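Local coordinates for protein alpha-galactosidase (Lactobacillus brevis, PDB 3MI6) that probably hydrolyses terminal, non-reducing alpha-D-galactose residues from alpha-galactosides as a member of glycosyl hydrolase family 36, at residues T588-K591 against T592-A595; D549-A553 against A554-L558. All coordinates share one frame; numbering follows the deposited sequence.

Contact 1 of 2, residues T588-K591 against T592-A595; sequences TSLK and TRGA
S589 holds the first turn of helix 590-597 from the N-cap position: its OG accepts from T592 N at 3.0 Å, with an N-H...O angle of 149°. With OG set between its own backbone N and carbonyl carbon (chi1 64°), the hydroxyl is directed at the T592 amide, three residues on. S589 OG lies 2.9 Å from T592 OG1, whose bonds go to F727 O and T729 OG1. Backbone bonds then take over, with S589 O accepting from R593 N, L590 O from G594 N and K591 O from A595 N.

The long side chain of R593 runs back past the start of the helix. Its CG passes S589 O, and the methyl CG2 of T588 lies against its aliphatic part, the T588 and R593 side chains running antiparallel alongside one another. A bend at chi3 (-61°) brings the guanidinium round so that R593 NH1 is 2.6 Å from T588 O, which lies at the group's edge and in its plane. L590 CA sits over one face, 3.6 Å above the plane of the R593 guanidinium, while L590 CD1 approaches R593 NH2 at 3.5 Å.

Further out, L590 packs on V576 and on helix 613-628, and K591 NZ bonds to T729 O. The whole is a serine N-cap on the helix joining strands 572-576 and 601-604, the last beta-alpha-beta crossover of the barrel.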
ATOM      1  N   THR D 588     -29.035  15.391 -12.526  1.00 35.42           N
ATOM      2  CA  THR D 588     -28.121  16.348 -11.927  1.00 32.20           C
ATOM      3  C   THR D 588     -28.731  17.737 -11.947  1.00 31.33           C
ATOM      4  O   THR D 588     -29.482  18.063 -12.846  1.00 33.49           O
ATOM      5  CB  THR D 588     -26.826  16.358 -12.741  1.00 33.54           C
ATOM      6  OG1 THR D 588     -25.958  15.310 -12.266  1.00 34.78           O
ATOM      7  CG2 THR D 588     -26.140  17.677 -12.602  1.00 33.55           C
ATOM      8  N   SER D 589     -28.424  18.578 -10.976  1.00 32.09           N
ATOM      9  CA  SER D 589     -28.985  19.933 -11.024  1.00 33.62           C
ATOM     10  C   SER D 589     -28.522  20.679 -12.270  1.00 35.82           C
ATOM     11  O   SER D 589     -27.450  20.400 -12.813  1.00 37.05           O
ATOM     12  CB  SER D 589     -28.586  20.730  -9.786  1.00 34.46           C
ATOM     13  OG  SER D 589     -27.185  20.906  -9.757  1.00 37.42           O
ATOM     14  N   LEU D 590     -29.301  21.648 -12.727  1.00 34.56           N
ATOM     15  CA  LEU D 590     -28.820  22.478 -13.826  1.00 34.16           C
ATOM     16  C   LEU D 590     -27.605  23.317 -13.397  1.00 33.89           C
ATOM     17  O   LEU D 590     -26.734  23.632 -14.205  1.00 32.82           O
ATOM     18  CB  LEU D 590     -29.946  23.349 -14.365  1.00 34.01           C
ATOM     19  CG  LEU D 590     -29.655  24.380 -15.443  1.00 36.05           C
ATOM     20  CD1 LEU D 590     -29.026  23.747 -16.666  1.00 33.56           C
ATOM     21  CD2 LEU D 590     -30.969  25.036 -15.791  1.00 40.88           C
ATOM     22  N   LYS D 591     -27.548  23.667 -12.116  1.00 35.41           N
ATOM     23  CA  LYS D 591     -26.426  24.428 -11.567  1.00 34.67           C
ATOM     24  C   LYS D 591     -25.108  23.663 -11.679  1.00 32.92           C
ATOM     25  O   LYS D 591     -24.079  24.233 -12.011  1.00 34.69           O
ATOM     26  CB  LYS D 591     -26.705  24.805 -10.108  1.00 35.51           C
ATOM     27  CG  LYS D 591     -25.563  25.517  -9.394  1.00 38.25           C
ATOM     28  CD  LYS D 591     -25.720  25.447  -7.871  1.00 35.71           C
ATOM     29  CE  LYS D 591     -24.626  26.280  -7.190  1.00 42.72           C
ATOM     30  NZ  LYS D 591     -24.580  26.136  -5.685  1.00 44.85           N
ATOM     31  N   THR D 592     -25.132  22.370 -11.418  1.00 31.52           N
ATOM     32  CA  THR D 592     -23.908  21.595 -11.471  1.00 31.47           C
ATOM     33  C   THR D 592     -23.443  21.337 -12.909  1.00 32.57           C
ATOM     34  O   THR D 592     -22.273  21.562 -13.228  1.00 31.45           O
ATOM     35  CB  THR D 592     -24.053  20.274 -10.696  1.00 34.28           C
ATOM     36  OG1 THR D 592     -24.370  20.557  -9.320  1.00 34.58           O
ATOM     37  CG2 THR D 592     -22.761  19.467 -10.767  1.00 29.96           C
ATOM     38  N   ARG D 593     -24.351  20.872 -13.773  1.00 32.22           N
ATOM     39  CA  ARG D 593     -24.056  20.712 -15.203  1.00 30.96           C
ATOM     40  C   ARG D 593     -23.422  21.979 -15.766  1.00 31.73           C
ATOM     41  O   ARG D 593     -22.431  21.916 -16.497  1.00 31.48           O
ATOM     42  CB  ARG D 593     -25.298  20.333 -16.027  1.00 30.47           C
ATOM     43  CG  ARG D 593     -26.081  19.194 -15.447  1.00 34.03           C
ATOM     44  CD  ARG D 593     -27.034  18.553 -16.424  1.00 37.94           C
ATOM     45  NE  ARG D 593     -28.080  19.434 -16.966  1.00 38.99           N
ATOM     46  CZ  ARG D 593     -29.268  19.662 -16.409  1.00 36.45           C
ATOM     47  NH1 ARG D 593     -29.586  19.120 -15.246  1.00 35.41           N
ATOM     48  NH2 ARG D 593     -30.137  20.459 -17.013  1.00 37.23           N
ATOM     49  N   GLY D 594     -23.994  23.127 -15.416  1.00 31.77           N
ATOM     50  CA  GLY D 594     -23.425  24.401 -15.802  1.00 30.89           C
ATOM     51  C   GLY D 594     -22.013  24.574 -15.276  1.00 32.93           C
ATOM     52  O   GLY D 594     -21.117  24.969 -16.033  1.00 30.84           O
ATOM     53  N   ALA D 595     -21.816  24.251 -13.991  1.00 32.13           N
ATOM     54  CA  ALA D 595     -20.576  24.558 -13.267  1.00 30.45           C
ATOM     55  C   ALA D 595     -19.376  23.679 -13.624  1.00 29.27           C
ATOM     56  O   ALA D 595     -18.243  24.104 -13.498  1.00 29.99           O
ATOM     57  CB  ALA D 595     -20.823  24.546 -11.754  1.00 29.80           C
TER

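Contact 2 of 2, residues D549-A553 against A554-L558; sequences DDTDA and AERLL
D552 is the N-cap of helix 553-566, which follows barrel strand 544-546, and its carboxylate meets E555 at the first turn. D552 OD2 accepts from E555 N at 3.0 Å, on the anti side of the carboxylate and with an N-H...O angle of 160°. Extending CG anti to the backbone N (chi1 176°) carries the carboxylate to this amide. An Asx turn precedes the cap: D550 OD1 accepts from D552 N at 2.9 Å. The main chain continues with R556 N bonded to D552 O and L557 N to A553 O.

Charge is gathered beside the cap. D550 OD2 lies 4.2 Å from E555 OE1, and the two carboxylate planes differ by 29°. D550 OD2 lies against E555 CB and CG, and E555 CG is flanked by D552 OD2 as well. R586 probably offsets the negative charge, since its NH1 makes salt bridges with both D552 OD2 and E555 OE2, and E555 OE2 also bonds to H674 of a second subunit, which brings the cap to a subunit interface.

At the upstream end, D549 is the predicted proton donor; its carboxylate bonds to W546 NE1 and to W200 NE1, and W200 is a predicted substrate-binding residue. The R556 side chain, bent at chi2 and chi3, turns back toward the loop, and W546 makes a cation-pi contact with its guanidinium. R556 NH1 reaches D550 O at 3.0 Å, edge-on and in the guanidinium plane, although the position of that oxygen is less certain.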
ATOM      1  N   ASP D 549     -18.297  12.244 -25.566  1.00 32.58           N
ATOM      2  CA  ASP D 549     -19.718  12.146 -25.839  1.00 34.82           C
ATOM      3  C   ASP D 549     -20.502  12.096 -24.542  1.00 38.14           C
ATOM      4  O   ASP D 549     -21.685  12.445 -24.500  1.00 43.19           O
ATOM      5  CB  ASP D 549     -20.034  10.910 -26.664  1.00 35.25           C
ATOM      6  CG  ASP D 549     -20.195  11.227 -28.123  1.00 37.58           C
ATOM      7  OD1 ASP D 549     -20.380  12.424 -28.428  1.00 33.77           O
ATOM      8  OD2 ASP D 549     -20.126  10.281 -28.956  1.00 40.95           O
ATOM      9  N   ASP D 550     -19.845  11.645 -23.483  1.00 37.17           N
ATOM     10  CA  ASP D 550     -20.453  11.673 -22.169  1.00 38.46           C
ATOM     11  C   ASP D 550     -20.522  13.125 -21.694  1.00 38.08           C
ATOM     12  O   ASP D 550     -19.486  13.741 -21.424  1.00 35.83           O
ATOM     13  CB  ASP D 550     -19.647  10.822 -21.189  1.00 33.69           C
ATOM     14  CG  ASP D 550     -20.352  10.641 -19.864  1.00 35.95           C
ATOM     15  OD1 ASP D 550     -21.218  11.473 -19.508  1.00 40.21           O
ATOM     16  OD2 ASP D 550     -20.054   9.651 -19.167  1.00 38.97           O
ATOM     17  N   THR D 551     -21.744  13.658 -21.604  1.00 37.73           N
ATOM     18  CA  THR D 551     -21.985  15.028 -21.150  1.00 36.25           C
ATOM     19  C   THR D 551     -22.687  15.073 -19.788  1.00 38.43           C
ATOM     20  O   THR D 551     -23.265  16.111 -19.412  1.00 35.92           O
ATOM     21  CB  THR D 551     -22.847  15.815 -22.165  1.00 37.57           C
ATOM     22  OG1 THR D 551     -24.136  15.198 -22.283  1.00 38.27           O
ATOM     23  CG2 THR D 551     -22.186  15.826 -23.515  1.00 37.25           C
ATOM     24  N   ASP D 552     -22.664  13.951 -19.062  1.00 36.42           N
ATOM     25  CA  ASP D 552     -23.099  13.961 -17.671  1.00 35.64           C
ATOM     26  C   ASP D 552     -22.133  14.759 -16.778  1.00 34.48           C
ATOM     27  O   ASP D 552     -20.910  14.621 -16.908  1.00 33.37           O
ATOM     28  CB  ASP D 552     -23.213  12.550 -17.117  1.00 35.69           C
ATOM     29  CG  ASP D 552     -23.560  12.549 -15.631  1.00 35.26           C
ATOM     30  OD1 ASP D 552     -24.717  12.868 -15.295  1.00 35.24           O
ATOM     31  OD2 ASP D 552     -22.676  12.260 -14.798  1.00 35.09           O
ATOM     32  N   ALA D 553     -22.679  15.565 -15.862  1.00 33.87           N
ATOM     33  CA  ALA D 553     -21.855  16.378 -14.956  1.00 34.21           C
ATOM     34  C   ALA D 553     -20.855  15.553 -14.125  1.00 32.89           C
ATOM     35  O   ALA D 553     -19.655  15.835 -14.122  1.00 32.95           O
ATOM     36  CB  ALA D 553     -22.724  17.230 -14.048  1.00 29.43           C
ATOM     37  N   ALA D 554     -21.347  14.537 -13.432  1.00 30.43           N
ATOM     38  CA  ALA D 554     -20.489  13.703 -12.606  1.00 29.77           C
ATOM     39  C   ALA D 554     -19.387  13.011 -13.401  1.00 32.23           C
ATOM     40  O   ALA D 554     -18.244  13.015 -12.992  1.00 32.64           O
ATOM     41  CB  ALA D 554     -21.320  12.678 -11.854  1.00 33.39           C
ATOM     42  N   GLU D 555     -19.723  12.412 -14.537  1.00 32.97           N
ATOM     43  CA  GLU D 555     -18.728  11.728 -15.349  1.00 30.69           C
ATOM     44  C   GLU D 555     -17.684  12.695 -15.921  1.00 31.88           C
ATOM     45  O   GLU D 555     -16.497  12.359 -16.025  1.00 30.04           O
ATOM     46  CB  GLU D 555     -19.405  10.973 -16.492  1.00 31.82           C
ATOM     47  CG  GLU D 555     -20.424   9.943 -16.053  1.00 35.19           C
ATOM     48  CD  GLU D 555     -19.815   8.799 -15.243  1.00 37.05           C
ATOM     49  OE1 GLU D 555     -18.625   8.459 -15.443  1.00 34.55           O
ATOM     50  OE2 GLU D 555     -20.551   8.222 -14.411  1.00 40.91           O
ATOM     51  N   ARG D 556     -18.129  13.886 -16.319  1.00 31.54           N
ATOM     52  CA  ARG D 556     -17.226  14.864 -16.910  1.00 30.63           C
ATOM     53  C   ARG D 556     -16.163  15.300 -15.892  1.00 30.81           C
ATOM     54  O   ARG D 556     -14.986  15.426 -16.226  1.00 31.49           O
ATOM     55  CB  ARG D 556     -17.987  16.072 -17.474  1.00 28.71           C
ATOM     56  CG  ARG D 556     -18.689  15.834 -18.792  1.00 30.91           C
ATOM     57  CD  ARG D 556     -17.719  15.482 -19.928  1.00 31.32           C
ATOM     58  NE  ARG D 556     -17.194  16.650 -20.624  1.00 32.06           N
ATOM     59  CZ  ARG D 556     -17.332  16.881 -21.924  1.00 32.79           C
ATOM     60  NH1 ARG D 556     -17.980  16.033 -22.693  1.00 36.40           N
ATOM     61  NH2 ARG D 556     -16.817  17.966 -22.463  1.00 34.15           N
ATOM     62  N   LEU D 557     -16.574  15.530 -14.656  1.00 28.32           N
ATOM     63  CA  LEU D 557     -15.615  15.778 -13.600  1.00 28.68           C
ATOM     64  C   LEU D 557     -14.411  14.859 -13.780  1.00 30.59           C
ATOM     65  O   LEU D 557     -13.274  15.323 -13.921  1.00 30.95           O
ATOM     66  CB  LEU D 557     -16.255  15.513 -12.242  1.00 31.75           C
ATOM     67  CG  LEU D 557     -16.581  16.667 -11.292  1.00 32.60           C
ATOM     68  CD1 LEU D 557     -16.428  18.028 -11.966  1.00 30.14           C
ATOM     69  CD2 LEU D 557     -17.982  16.474 -10.687  1.00 31.56           C
ATOM     70  N   LEU D 558     -14.643  13.552 -13.788  1.00 28.61           N
ATOM     71  CA  LEU D 558     -13.522  12.636 -13.945  1.00 26.13           C
ATOM     72  C   LEU D 558     -12.783  12.859 -15.267  1.00 28.08           C
ATOM     73  O   LEU D 558     -11.561  12.983 -15.275  1.00 29.39           O
ATOM     74  CB  LEU D 558     -13.961  11.189 -13.759  1.00 26.81           C
ATOM     75  CG  LEU D 558     -14.155  10.714 -12.312  1.00 25.51           C
ATOM     76  CD1 LEU D 558     -15.165  11.561 -11.569  1.00 27.30           C
ATOM     77  CD2 LEU D 558     -14.571   9.279 -12.266  1.00 26.01           C
TER

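How the contacts relate
Both contacts are N-terminal first turns of helices in the TIM barrel, contact 2 on helix 553-566 and contact 1 on helix 590-597, and both are largely buried. They touch through A553, whose CB packs 3.7 Å from T588 CG2 and also meets T592 and R593, so the two helix starts lie side by side. Their surroundings differ. Contact 2 begins at the predicted active site and touches a second subunit through D550 and E555, and its cap is an aspartate amid further acidic groups with R586 in their midst. Contact 1, away from the annotated sites, is capped by a neutral serine and bonds to F727 and T729 of the C-terminal part of the same chain.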